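Local coordinates for protein metallo-beta-lactamase (Serratia marcescens, PDB 6K4X) that hydrolyses the beta-lactam ring of antibiotics as a zinc-dependent subclass B3 metallo-beta-lactamase, here with a sulfanylbenzoic acid inhibitor bound at its two-zinc site, at residues R3-I14 / H215-Q225. Sequence-based numbering, arbitrary orientation. Where two conformers were deposited one is given.
Sequences RDWSSPQQPFTI and HPEVNDMWTRQ. With ZN (zinc ion), chain C; D0U (4-azanyl-2-sulfanyl-benzoic acid), chain E.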
loop_
_atom_site.group_PDB
_atom_site.type_symbol
_atom_site.label_atom_id
_atom_site.label_comp_id
_atom_site.label_asym_id
_atom_site.label_seq_id
_atom_site.Cartn_x
_atom_site.Cartn_y
_atom_site.Cartn_z
ATOM N N ARG A 3 15.463 -3.652 9.619
ATOM C CA ARG A 3 14.326 -3.318 8.705
ATOM C C ARG A 3 13.104 -4.164 9.072
ATOM O O ARG A 3 12.473 -4.735 8.200
ATOM C CB ARG A 3 14.709 -3.554 7.240
ATOM C CG ARG A 3 15.879 -2.706 6.761
ATOM C CD ARG A 3 15.718 -2.197 5.342
ATOM N NE ARG A 3 16.564 -1.041 5.078
ATOM C CZ ARG A 3 16.223 0.217 5.347
ATOM N NH1 ARG A 3 15.017 0.492 5.817
ATOM N NH2 ARG A 3 17.084 1.199 5.125
ATOM N N ASP A 4 12.795 -4.245 10.369
ATOM C CA ASP A 4 11.588 -4.909 10.852
ATOM C C ASP A 4 10.367 -4.029 10.551
ATOM O O ASP A 4 10.474 -2.827 10.242
ATOM C CB ASP A 4 11.702 -5.288 12.331
ATOM C CG ASP A 4 12.828 -6.273 12.608
ATOM O OD1 ASP A 4 12.957 -7.243 11.835
ATOM O OD2 ASP A 4 13.562 -6.069 13.598
ATOM N N TRP A 5 9.186 -4.639 10.596
ATOM C CA TRP A 5 7.956 -3.996 10.158
ATOM C C TRP A 5 7.617 -2.782 11.012
ATOM O O TRP A 5 6.873 -1.941 10.583
ATOM C CB TRP A 5 6.759 -4.932 10.262
ATOM C CG TRP A 5 6.736 -6.080 9.321
ATOM C CD1 TRP A 5 7.527 -6.284 8.242
ATOM C CD2 TRP A 5 5.873 -7.222 9.441
ATOM N NE1 TRP A 5 7.175 -7.469 7.635
ATOM C CE2 TRP A 5 6.182 -8.065 8.363
ATOM C CE3 TRP A 5 4.890 -7.602 10.357
ATOM C CZ2 TRP A 5 5.513 -9.273 8.167
ATOM C CZ3 TRP A 5 4.228 -8.796 10.159
ATOM C CH2 TRP A 5 4.547 -9.618 9.083
ATOM N N SER A 6 8.099 -2.760 12.266
ATOM C CA SER A 6 7.791 -1.691 13.207
ATOM C C SER A 6 8.973 -0.741 13.413
ATOM O O SER A 6 8.867 0.140 14.254
ATOM C CB SER A 6 7.389 -2.265 14.548
ATOM O OG SER A 6 6.222 -3.064 14.418
ATOM N N SER A 7 10.058 -0.920 12.682
ATOM C CA SER A 7 11.309 -0.241 13.013
ATOM C C SER A 7 11.253 1.233 12.630
ATOM O O SER A 7 10.731 1.627 11.571
ATOM C CB SER A 7 12.469 -0.893 12.344
ATOM O OG SER A 7 12.335 -0.889 10.934
ATOM N N PRO A 8 11.897 2.098 13.439
ATOM C CA PRO A 8 12.121 3.480 13.019
ATOM C C PRO A 8 12.798 3.554 11.654
ATOM O O PRO A 8 13.593 2.676 11.258
ATOM C CB PRO A 8 13.026 4.026 14.128
ATOM C CG PRO A 8 12.560 3.265 15.345
ATOM C CD PRO A 8 12.327 1.856 14.833
ATOM N N GLN A 9 12.517 4.649 10.954
ATOM C CA GLN A 9 13.065 4.919 9.628
ATOM C C GLN A 9 12.958 6.425 9.387
ATOM O O GLN A 9 11.866 6.982 9.441
ATOM C CB GLN A 9 12.306 4.136 8.550
ATOM C CG GLN A 9 12.628 4.578 7.130
ATOM C CD GLN A 9 14.055 4.312 6.738
ATOM O OE1 GLN A 9 14.551 3.189 6.878
ATOM N NE2 GLN A 9 14.716 5.336 6.214
ATOM N N GLN A 10 14.092 7.090 9.195
ATOM C CA GLN A 10 14.062 8.526 9.026
ATOM C C GLN A 10 13.286 8.798 7.743
ATOM O O GLN A 10 13.603 8.245 6.683
ATOM C CB GLN A 10 15.483 9.089 8.929
ATOM C CG GLN A 10 15.530 10.612 8.967
ATOM C CD GLN A 10 15.159 11.175 10.319
ATOM O OE1 GLN A 10 15.433 10.553 11.356
ATOM N NE2 GLN A 10 14.538 12.342 10.324
ATOM N N PRO A 11 12.261 9.669 7.762
ATOM C CA PRO A 11 11.451 9.882 6.560
ATOM C C PRO A 11 12.201 10.707 5.515
ATOM O O PRO A 11 13.185 11.368 5.815
ATOM C CB PRO A 11 10.199 10.587 7.091
ATOM C CG PRO A 11 10.734 11.337 8.302
ATOM C CD PRO A 11 11.733 10.390 8.928
ATOM N N PHE A 12 11.706 10.647 4.281
ATOM C CA PHE A 12 12.396 11.280 3.182
ATOM C C PHE A 12 11.411 11.556 2.066
ATOM O O PHE A 12 10.405 10.861 1.886
ATOM C CB PHE A 12 13.545 10.406 2.663
ATOM C CG PHE A 12 13.200 8.990 2.265
ATOM C CD1 PHE A 12 13.076 8.017 3.230
ATOM C CD2 PHE A 12 13.002 8.632 0.936
ATOM C CE1 PHE A 12 12.783 6.709 2.882
ATOM C CE2 PHE A 12 12.708 7.330 0.589
ATOM C CZ PHE A 12 12.571 6.370 1.561
ATOM N N THR A 13 11.720 12.596 1.295
ATOM C CA THR A 13 10.887 12.942 0.149
ATOM C C THR A 13 11.326 12.127 -1.059
ATOM O O THR A 13 12.507 12.074 -1.392
ATOM C CB THR A 13 10.950 14.440 -0.152
ATOM O OG1 THR A 13 10.446 15.111 1.000
ATOM C CG2 THR A 13 10.181 14.822 -1.399
ATOM N N ILE A 14 10.376 11.493 -1.737
ATOM C CA ILE A 14 10.663 10.713 -2.924
ATOM C C ILE A 14 10.568 11.598 -4.166
ATOM O O ILE A 14 11.443 11.560 -5.046
ATOM C CB ILE A 14 9.725 9.494 -2.994
ATOM C CG1 ILE A 14 10.193 8.475 -1.948
ATOM C CG2 ILE A 14 9.677 8.878 -4.385
ATOM C CD1 ILE A 14 9.263 7.320 -1.700
ATOM N N HIS A 215 5.400 -3.611 0.596
ATOM C CA HIS A 215 6.694 -4.059 1.103
ATOM C C HIS A 215 7.778 -3.378 0.283
ATOM O O HIS A 215 7.944 -3.676 -0.899
ATOM C CB HIS A 215 6.822 -5.590 1.020
ATOM C CG HIS A 215 5.959 -6.284 2.022
ATOM N ND1 HIS A 215 6.356 -6.469 3.341
ATOM C CD2 HIS A 215 4.690 -6.748 1.952
ATOM C CE1 HIS A 215 5.375 -7.023 4.018
ATOM N NE2 HIS A 215 4.334 -7.220 3.196
ATOM N N PRO A 216 8.506 -2.404 0.855
ATOM C CA PRO A 216 9.287 -1.493 0.019
ATOM C C PRO A 216 10.391 -2.161 -0.805
ATOM O O PRO A 216 10.735 -1.707 -1.904
ATOM C CB PRO A 216 9.838 -0.462 1.019
ATOM C CG PRO A 216 9.742 -1.142 2.364
ATOM C CD PRO A 216 8.511 -2.021 2.276
ATOM N N GLU A 217 10.916 -3.259 -0.292
ATOM C CA GLU A 217 11.987 -3.975 -0.985
ATOM C C GLU A 217 11.483 -4.631 -2.277
ATOM O O GLU A 217 12.303 -5.005 -3.129
ATOM C CB GLU A 217 12.655 -4.996 -0.064
ATOM C CG GLU A 217 11.842 -6.235 0.219
ATOM C CD GLU A 217 10.659 -6.120 1.143
ATOM O OE1 GLU A 217 10.504 -5.063 1.821
ATOM O OE2 GLU A 217 9.890 -7.128 1.141
ATOM N N VAL A 218 10.170 -4.776 -2.455
ATOM C CA VAL A 218 9.646 -5.333 -3.666
ATOM C C VAL A 218 10.120 -4.531 -4.882
ATOM O O VAL A 218 10.367 -5.111 -5.944
ATOM C CB VAL A 218 8.118 -5.451 -3.591
ATOM C CG1 VAL A 218 7.468 -5.639 -4.956
ATOM C CG2 VAL A 218 7.742 -6.595 -2.674
ATOM N N ASN A 219 10.212 -3.204 -4.762
ATOM C CA ASN A 219 10.802 -2.380 -5.814
ATOM C C ASN A 219 12.123 -1.762 -5.331
ATOM O O ASN A 219 12.448 -0.622 -5.700
ATOM C CB ASN A 219 9.816 -1.328 -6.324
ATOM C CG ASN A 219 10.342 -0.577 -7.528
ATOM O OD1 ASN A 219 11.077 -1.132 -8.359
ATOM N ND2 ASN A 219 9.988 0.693 -7.661
ATOM N N ASP A 220 12.869 -2.511 -4.526
ATOM C CA ASP A 220 14.252 -2.162 -4.204
ATOM C C ASP A 220 14.365 -0.751 -3.613
ATOM O O ASP A 220 15.330 -0.043 -3.892
ATOM C CB ASP A 220 15.156 -2.353 -5.420
ATOM C CG ASP A 220 15.091 -3.759 -5.993
ATOM O OD1 ASP A 220 14.907 -4.704 -5.235
ATOM O OD2 ASP A 220 15.265 -3.875 -7.230
ATOM N N MET A 221 13.466 -0.382 -2.708
ATOM C CA MET A 221 13.471 0.987 -2.161
ATOM C C MET A 221 14.825 1.363 -1.561
ATOM O O MET A 221 15.254 2.501 -1.720
ATOM C CB MET A 221 12.402 1.103 -1.085
ATOM C CG MET A 221 12.372 2.434 -0.365
ATOM S SD MET A 221 11.895 3.827 -1.424
ATOM C CE MET A 221 10.135 3.512 -1.539
ATOM N N TRP A 222 15.439 0.456 -0.817
ATOM C CA TRP A 222 16.616 0.843 -0.045
ATOM C C TRP A 222 17.845 0.953 -0.948
ATOM O O TRP A 222 18.662 1.846 -0.775
ATOM C CB TRP A 222 16.804 -0.102 1.136
ATOM C CG TRP A 222 15.517 -0.202 1.889
ATOM C CD1 TRP A 222 14.780 -1.330 2.099
ATOM C CD2 TRP A 222 14.755 0.889 2.433
ATOM N NE1 TRP A 222 13.609 -1.019 2.733
ATOM C CE2 TRP A 222 13.560 0.334 2.939
ATOM C CE3 TRP A 222 14.951 2.274 2.522
ATOM C CZ2 TRP A 222 12.590 1.129 3.556
ATOM C CZ3 TRP A 222 13.974 3.055 3.103
ATOM C CH2 TRP A 222 12.806 2.483 3.614
ATOM N N THR A 223 17.968 0.075 -1.934
ATOM C CA THR A 223 18.975 0.265 -2.974
ATOM C C THR A 223 18.759 1.593 -3.708
ATOM O O THR A 223 19.737 2.332 -3.993
ATOM C CB THR A 223 18.971 -0.906 -3.961
ATOM O OG1 THR A 223 19.269 -2.088 -3.219
ATOM C CG2 THR A 223 19.974 -0.729 -5.080
ATOM N N ARG A 224 17.507 1.905 -4.058
ATOM C CA ARG A 224 17.210 3.153 -4.751
ATOM C C ARG A 224 17.558 4.356 -3.876
ATOM O O ARG A 224 18.076 5.361 -4.373
ATOM C CB ARG A 224 15.742 3.208 -5.173
ATOM C CG ARG A 224 15.399 2.222 -6.273
ATOM C CD ARG A 224 13.916 2.292 -6.607
ATOM N NE ARG A 224 13.498 1.311 -7.587
ATOM C CZ ARG A 224 13.719 1.402 -8.885
ATOM N NH1 ARG A 224 14.349 2.459 -9.376
ATOM N NH2 ARG A 224 13.271 0.455 -9.694
ATOM N N GLN A 225 17.221 4.305 -2.595
ATOM C CA GLN A 225 17.494 5.442 -1.727
ATOM C C GLN A 225 19.009 5.674 -1.666
ATOM O O GLN A 225 19.467 6.829 -1.656
ATOM C CB GLN A 225 16.888 5.225 -0.346
ATOM C CG GLN A 225 17.196 6.408 0.563
ATOM C CD GLN A 225 16.786 6.156 1.980
ATOM O OE1 GLN A 225 17.005 5.073 2.533
ATOM N NE2 GLN A 225 16.291 7.203 2.611
HETATM ZN ZN ZN C . 2.400 -7.476 3.802
HETATM O O2 D0U E . 2.000 -8.259 1.711
HETATM C C7 D0U E . 2.474 -9.347 1.316
HETATM O O1 D0U E . 2.867 -9.514 0.125
HETATM C C3 D0U E . 2.581 -10.517 2.228
HETATM C C2 D0U E . 3.362 -11.606 1.750
HETATM C C4 D0U E . 1.980 -10.582 3.497
HETATM S S1 D0U E . 1.102 -9.380 4.332
HETATM C C5 D0U E . 2.159 -11.779 4.228
HETATM C C6 D0U E . 2.909 -12.857 3.754
HETATM N N1 D0U E . 3.091 -14.001 4.522
HETATM C C1 D0U E . 3.518 -12.747 2.536
HETATM O O HOH W 1 17.173 4.043 5.067
HETATM O O HOH W 2 16.015 8.392 5.253
#
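The guanidinium of Arg3 lies flat on one face of the Trp222 indole, the two planes 6° apart, while CG of Met221 packs against the opposite face. Arg3 CZ stands 3.5 Å from the centroid of the five-membered ring of Trp222, a cation-pi stack to which CD adds a CH-pi contact. At the indole edge Phe12 CE1 lies 3.8 Å from Trp222 CZ3, the two side chains crossing at about a right angle. In the guanidinium plane, Arg3 NH1 donates a nearly straight bond to Gln9 OE1 (2.9 Å), and NH2 reaches a water. That water also accepts from Gln9 NE2 and donates to Gln225 OE1 (2.7 Å), so the arginine's rotation is fixed at both its face and its edge. Gln9 NE2 gives its other hydrogen to Gln10 O, whose second tie is a water held by Gln225 NE2.

Phe12 takes that same NE2 over one ring face, 3.4 Å from CD1. With CG of Gln225 anti to the backbone N (chi1 179°), the extended chain carries the amide from the helix to the ring. Met221 SD sits at the Phe12 edge, 4.0 Å from CZ, a Met-aromatic contact; its CE meets Ile14 CD1 tip to tip. Trp5 NE1 comes to 4.1 Å from His215 CE1, at the imidazole edge.

His215 NE2 binds one of the two zinc ions, the one also held by Asp76, His77 and the inhibitor's S1 and O2. The contact joins the N-terminal arm to helix 221-231 where outer strands 12-15 and 210-213 of the alpha-beta/beta-alpha sandwich meet, its Trp5-His215 end at the zinc site.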